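Side-chain contacts in dihydrodipicolinate synthase (Rhodopseudomonas palustris, PDB 3DZ1), which probably acts as a 4-hydroxy-tetrahydrodipicolinate synthase, a pyruvate-using TIM-barrel lyase of the DapA family assigned to lysine biosynthesis: residues Gly11-Ala16 with Ser76-Val81; Ile26-Ile31 with Ala67-Lys72. All coordinates share one frame; numbering follows the deposited sequence.

Contact 1: Gly11-Ala16 with Ser76-Val81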
loop_
_atom_site.group_PDB
_atom_site.type_symbol
_atom_site.label_atom_id
_atom_site.label_comp_id
_atom_site.label_asym_id
_atom_site.label_seq_id
_atom_site.Cartn_x
_atom_site.Cartn_y
_atom_site.Cartn_z
ATOM N N GLY A 11 -24.660 -2.926 -24.387
ATOM C CA GLY A 11 -25.214 -1.589 -24.375
ATOM C C GLY A 11 -24.662 -0.710 -23.272
ATOM O O GLY A 11 -23.486 -0.788 -22.929
ATOM N N THR A 12 -25.518 0.128 -22.706
ATOM C CA THR A 12 -25.083 1.030 -21.655
ATOM C C THR A 12 -25.808 0.798 -20.336
ATOM O O THR A 12 -27.035 0.841 -20.280
ATOM C CB THR A 12 -25.288 2.501 -22.091
ATOM O OG1 THR A 12 -24.596 2.737 -23.327
ATOM C CG2 THR A 12 -24.763 3.459 -21.028
ATOM N N PHE A 13 -25.043 0.533 -19.280
ATOM C CA PHE A 13 -25.603 0.349 -17.946
ATOM C C PHE A 13 -25.206 1.576 -17.139
ATOM O O PHE A 13 -24.024 1.872 -16.994
ATOM C CB PHE A 13 -25.035 -0.902 -17.266
ATOM C CG PHE A 13 -25.770 -2.168 -17.606
ATOM C CD1 PHE A 13 -25.812 -2.635 -18.916
ATOM C CD2 PHE A 13 -26.417 -2.897 -16.612
ATOM C CE1 PHE A 13 -26.488 -3.814 -19.236
ATOM C CE2 PHE A 13 -27.099 -4.080 -16.917
ATOM C CZ PHE A 13 -27.134 -4.538 -18.231
ATOM N N ALA A 14 -26.185 2.296 -16.608
ATOM C CA ALA A 14 -25.878 3.489 -15.831
ATOM C C ALA A 14 -25.595 3.154 -14.367
ATOM O O ALA A 14 -26.317 2.380 -13.754
ATOM C CB ALA A 14 -27.038 4.478 -15.928
ATOM N N ILE A 15 -24.529 3.723 -13.813
ATOM C CA ILE A 15 -24.211 3.500 -12.406
ATOM C C ILE A 15 -24.916 4.631 -11.671
ATOM O O ILE A 15 -24.546 5.799 -11.798
ATOM C CB ILE A 15 -22.704 3.577 -12.127
ATOM C CG1 ILE A 15 -21.962 2.552 -12.994
ATOM C CG2 ILE A 15 -22.445 3.295 -10.643
ATOM C CD1 ILE A 15 -20.452 2.597 -12.855
ATOM N N ALA A 16 -25.939 4.274 -10.907
ATOM C CA ALA A 16 -26.737 5.253 -10.189
ATOM C C ALA A 16 -26.233 5.711 -8.834
ATOM O O ALA A 16 -25.868 4.906 -7.979
ATOM C CB ALA A 16 -28.163 4.726 -10.033
ATOM N N SER A 76 -38.350 -2.312 -17.063
ATOM C CA SER A 76 -37.870 -2.719 -18.384
ATOM C C SER A 76 -36.351 -2.829 -18.508
ATOM O O SER A 76 -35.829 -3.023 -19.608
ATOM C CB SER A 76 -38.377 -1.741 -19.447
ATOM O OG SER A 76 -37.815 -0.452 -19.249
HETATM N N MSE A 77 -35.642 -2.704 -17.389
HETATM C CA MSE A 77 -34.185 -2.787 -17.406
HETATM C C MSE A 77 -33.658 -3.771 -16.368
HETATM O O MSE A 77 -34.326 -4.069 -15.380
HETATM C CB MSE A 77 -33.571 -1.413 -17.130
HETATM C CG MSE A 77 -33.927 -0.345 -18.139
HETATM SE SE MSE A 77 -33.066 1.327 -17.694
HETATM C CE MSE A 77 -34.073 1.766 -16.098
ATOM N N GLN A 78 -32.448 -4.265 -16.599
ATOM C CA GLN A 78 -31.825 -5.197 -15.673
ATOM C C GLN A 78 -31.069 -4.377 -14.629
ATOM O O GLN A 78 -30.248 -3.531 -14.977
ATOM C CB GLN A 78 -30.863 -6.116 -16.432
ATOM C CG GLN A 78 -31.529 -6.912 -17.551
ATOM C CD GLN A 78 -30.556 -7.794 -18.314
ATOM O OE1 GLN A 78 -29.587 -7.307 -18.915
ATOM N NE2 GLN A 78 -30.814 -9.102 -18.307
ATOM N N VAL A 79 -31.359 -4.611 -13.353
ATOM C CA VAL A 79 -30.689 -3.877 -12.282
ATOM C C VAL A 79 -29.679 -4.753 -11.552
ATOM O O VAL A 79 -29.998 -5.848 -11.088
ATOM C CB VAL A 79 -31.709 -3.314 -11.260
ATOM C CG1 VAL A 79 -30.985 -2.709 -10.067
ATOM C CG2 VAL A 79 -32.562 -2.253 -11.929
ATOM N N ILE A 80 -28.453 -4.252 -11.456
ATOM C CA ILE A 80 -27.367 -4.965 -10.797
ATOM C C ILE A 80 -27.077 -4.299 -9.458
ATOM O O ILE A 80 -26.870 -3.092 -9.390
ATOM C CB ILE A 80 -26.105 -4.932 -11.673
ATOM C CG1 ILE A 80 -26.394 -5.625 -13.004
ATOM C CG2 ILE A 80 -24.946 -5.612 -10.959
ATOM C CD1 ILE A 80 -25.361 -5.352 -14.063
ATOM N N VAL A 81 -27.064 -5.085 -8.389
ATOM C CA VAL A 81 -26.805 -4.531 -7.068
ATOM C C VAL A 81 -25.396 -4.881 -6.599
ATOM O O VAL A 81 -24.992 -6.045 -6.629
ATOM C CB VAL A 81 -27.826 -5.057 -6.037
ATOM C CG1 VAL A 81 -27.579 -4.404 -4.676
ATOM C CG2 VAL A 81 -29.247 -4.777 -6.522
#

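Contact 2: Ile26-Ile31 with Ala67-Lys72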
loop_
_atom_site.group_PDB
_atom_site.type_symbol
_atom_site.label_atom_id
_atom_site.label_comp_id
_atom_site.label_asym_id
_atom_site.label_seq_id
_atom_site.Cartn_x
_atom_site.Cartn_y
_atom_site.Cartn_z
ATOM N N ILE A 26 -32.554 9.808 2.310
ATOM C CA ILE A 26 -32.704 9.298 0.956
ATOM C C ILE A 26 -33.848 10.002 0.227
ATOM O O ILE A 26 -34.947 10.151 0.768
ATOM C CB ILE A 26 -32.957 7.781 0.990
ATOM C CG1 ILE A 26 -31.806 7.091 1.732
ATOM C CG2 ILE A 26 -33.091 7.238 -0.424
ATOM C CD1 ILE A 26 -32.050 5.635 2.039
ATOM N N ASP A 27 -33.577 10.439 -1.001
ATOM C CA ASP A 27 -34.563 11.134 -1.818
ATOM C C ASP A 27 -35.172 10.145 -2.813
ATOM O O ASP A 27 -34.651 9.969 -3.910
ATOM C CB ASP A 27 -33.873 12.290 -2.555
ATOM C CG ASP A 27 -34.800 13.032 -3.504
ATOM O OD1 ASP A 27 -35.984 12.652 -3.628
ATOM O OD2 ASP A 27 -34.329 14.004 -4.136
ATOM N N ASP A 28 -36.279 9.512 -2.425
ATOM C CA ASP A 28 -36.951 8.518 -3.265
ATOM C C ASP A 28 -37.547 9.055 -4.559
ATOM O O ASP A 28 -37.599 8.345 -5.568
ATOM C CB ASP A 28 -38.041 7.802 -2.465
ATOM C CG ASP A 28 -37.472 6.877 -1.410
ATOM O OD1 ASP A 28 -36.643 6.013 -1.763
ATOM O OD2 ASP A 28 -37.855 7.011 -0.230
ATOM N N VAL A 29 -38.010 10.298 -4.528
ATOM C CA VAL A 29 -38.586 10.918 -5.709
ATOM C C VAL A 29 -37.525 10.970 -6.810
ATOM O O VAL A 29 -37.810 10.697 -7.977
ATOM C CB VAL A 29 -39.065 12.352 -5.398
ATOM C CG1 VAL A 29 -39.682 12.976 -6.632
ATOM C CG2 VAL A 29 -40.071 12.324 -4.256
ATOM N N SER A 30 -36.303 11.324 -6.424
ATOM C CA SER A 30 -35.192 11.414 -7.368
ATOM C C SER A 30 -34.745 10.040 -7.854
ATOM O O SER A 30 -34.280 9.900 -8.986
ATOM C CB SER A 30 -34.016 12.157 -6.733
ATOM O OG SER A 30 -34.286 13.549 -6.676
ATOM N N ILE A 31 -34.874 9.025 -7.005
ATOM C CA ILE A 31 -34.504 7.678 -7.423
ATOM C C ILE A 31 -35.402 7.287 -8.596
ATOM O O ILE A 31 -34.929 6.746 -9.593
ATOM C CB ILE A 31 -34.669 6.656 -6.273
ATOM C CG1 ILE A 31 -33.571 6.879 -5.230
ATOM C CG2 ILE A 31 -34.604 5.231 -6.818
ATOM C CD1 ILE A 31 -33.680 5.989 -4.011
ATOM N N ALA A 67 -31.840 -0.170 -2.963
ATOM C CA ALA A 67 -31.727 -1.186 -3.997
ATOM C C ALA A 67 -33.115 -1.604 -4.464
ATOM O O ALA A 67 -33.355 -1.745 -5.664
ATOM C CB ALA A 67 -30.974 -2.391 -3.466
ATOM N N THR A 68 -34.028 -1.798 -3.513
ATOM C CA THR A 68 -35.395 -2.210 -3.833
ATOM C C THR A 68 -36.151 -1.153 -4.633
ATOM O O THR A 68 -36.851 -1.476 -5.594
ATOM C CB THR A 68 -36.203 -2.528 -2.555
ATOM O OG1 THR A 68 -35.561 -3.583 -1.833
ATOM C CG2 THR A 68 -37.609 -2.973 -2.911
ATOM N N ARG A 69 -36.007 0.108 -4.240
ATOM C CA ARG A 69 -36.680 1.201 -4.936
ATOM C C ARG A 69 -36.296 1.188 -6.414
ATOM O O ARG A 69 -37.159 1.296 -7.291
ATOM C CB ARG A 69 -36.284 2.546 -4.319
ATOM C CG ARG A 69 -37.067 3.736 -4.862
ATOM C CD ARG A 69 -38.357 3.934 -4.091
ATOM N NE ARG A 69 -39.178 5.013 -4.638
ATOM C CZ ARG A 69 -40.261 5.499 -4.039
ATOM N NH1 ARG A 69 -40.649 5.006 -2.872
ATOM N NH2 ARG A 69 -40.964 6.465 -4.611
ATOM N N PHE A 70 -34.996 1.061 -6.682
ATOM C CA PHE A 70 -34.487 1.030 -8.054
ATOM C C PHE A 70 -34.971 -0.196 -8.821
ATOM O O PHE A 70 -35.375 -0.093 -9.982
ATOM C CB PHE A 70 -32.953 1.036 -8.055
ATOM C CG PHE A 70 -32.343 2.407 -7.954
ATOM C CD1 PHE A 70 -32.467 3.317 -8.997
ATOM C CD2 PHE A 70 -31.616 2.778 -6.826
ATOM C CE1 PHE A 70 -31.872 4.578 -8.922
ATOM C CE2 PHE A 70 -31.018 4.035 -6.741
ATOM C CZ PHE A 70 -31.146 4.934 -7.791
ATOM N N ILE A 71 -34.913 -1.356 -8.174
ATOM C CA ILE A 71 -35.338 -2.595 -8.806
ATOM C C ILE A 71 -36.803 -2.534 -9.235
ATOM O O ILE A 71 -37.142 -2.881 -10.369
ATOM C CB ILE A 71 -35.129 -3.802 -7.862
ATOM C CG1 ILE A 71 -33.634 -3.991 -7.588
ATOM C CG2 ILE A 71 -35.687 -5.070 -8.496
ATOM C CD1 ILE A 71 -33.322 -5.067 -6.568
ATOM N N LYS A 72 -37.666 -2.075 -8.338
ATOM C CA LYS A 72 -39.090 -1.991 -8.634
ATOM C C LYS A 72 -39.442 -0.961 -9.702
ATOM O O LYS A 72 -40.413 -1.131 -10.441
ATOM C CB LYS A 72 -39.868 -1.688 -7.351
ATOM C CG LYS A 72 -39.703 -2.746 -6.270
ATOM C CD LYS A 72 -40.160 -4.108 -6.760
ATOM C CE LYS A 72 -40.059 -5.155 -5.667
ATOM N NZ LYS A 72 -40.523 -6.482 -6.154
#

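Contact 1: Gly11-Ala16 with Ser76-Val81
Phe13 alone carries the side of strand 11-15 in this contact, bringing its CD2, CE2 and CZ atoms to two residues of strand 78-82. The ring atom CE2 of Phe13 sits 3.6 Å from CD1 of Ile80 and 3.7 Å from the backbone O of Gln78, both approached obliquely. Farther out, CZ of Phe13 comes to 3.8 Å from OE1 of Gln78, with ring and amide planes 49° apart. No hydrogen bond crosses, so the evidence is for van der Waals packing. The Phe13 ring is placed by its first torsion (chi1 -86°), which sets CG beside the backbone N, while the extended Ile80 chain (chi2 165°) carries CD1 to it. With an alanine at Phe13 the ring is gone, and Ile80 CD1 is likely to lose its aromatic neighbour, leaving a gap inside the barrel. Outward of this shell, Met217 touches both Phe13 and Ile80, and Thr47 of strand 45-48 adjoins Ile80. The nearest CA atoms, of Phe13 and Gln78, are 8.6 Å apart because strand 45-48 lies between the two strands in sheet order. Such first-to-third-strand packing belongs to the interior of a TIM barrel, here beside Met217, a predicted pyruvate-binding residue.

Contact 2: Ile26-Ile31 with Ala67-Lys72
Over one face of the Phe70 ring stands the CG2 methyl of Ile31, 3.4 Å from the centroid and only 8° off the ring normal, a CH-pi contact aimed at the ring centre. The six ring atoms of Phe70 lie at nearly equal distances from that methyl, as such centring requires. A second flat group, the guanidinium of Arg69, has CB of Asp28 over the centre of one face, 3.6 Å above its plane. The carboxylate of Asp28 is stacked on it, the two planes 20° apart. OD1 lies well out of the guanidinium plane, so the long 4.0 Å approach of Asp28 OD1 to Arg69 NE is an ionic attraction without a directed hydrogen bond; the firmer polar partner of Arg69 is Asp32, one turn on, which pairs with NH2.

The bend at chi2 of Arg69 (87°) lets its aliphatic part run past Ile31, CG of Arg69 resting 3.5 Å from CG2 of Ile31. One methyl therefore wedges between arginine stem and phenyl face. Helix 28-40 begins with Asp27 as N-cap: its OD1 accepts from Ser30 N at 3.1 Å, and its OD2 from Ser30 OG at 2.6 Å, both from above the carboxylate plane. Ser30 OG also reaches Ser276 N, tying this helix start to a distant part of the chain.

Together the geometry implies an interface between helices 28-40 and 60-73 with an apolar inner side and a charged margin, where two acids would probably offset the charge of Arg69, Asp28 by a long, undirected approach over the guanidinium face and Asp32 by a salt bridge to NH2.

Overall arrangement
The centre of contact 1 is about 8 Å from the centre of the chain, that of contact 2 about 17 Å, so the first belongs to the barrel core and the second to the surrounding helical layer. They hold different elements that are linked along the chain: helix 28-40 follows strand 11-15, and strand 78-82 follows helix 60-73. The layers meet directly, Ala16 CB lying 3.7 Å from Phe70 CZ and Val79 CG1 3.8 Å from Ile71 CG1. Chemistry follows depth. Contact 1 has no charged group and relies on packing round one aromatic ring; contact 2 adds stacked, partly exposed charges to its buried aliphatic-aromatic pair.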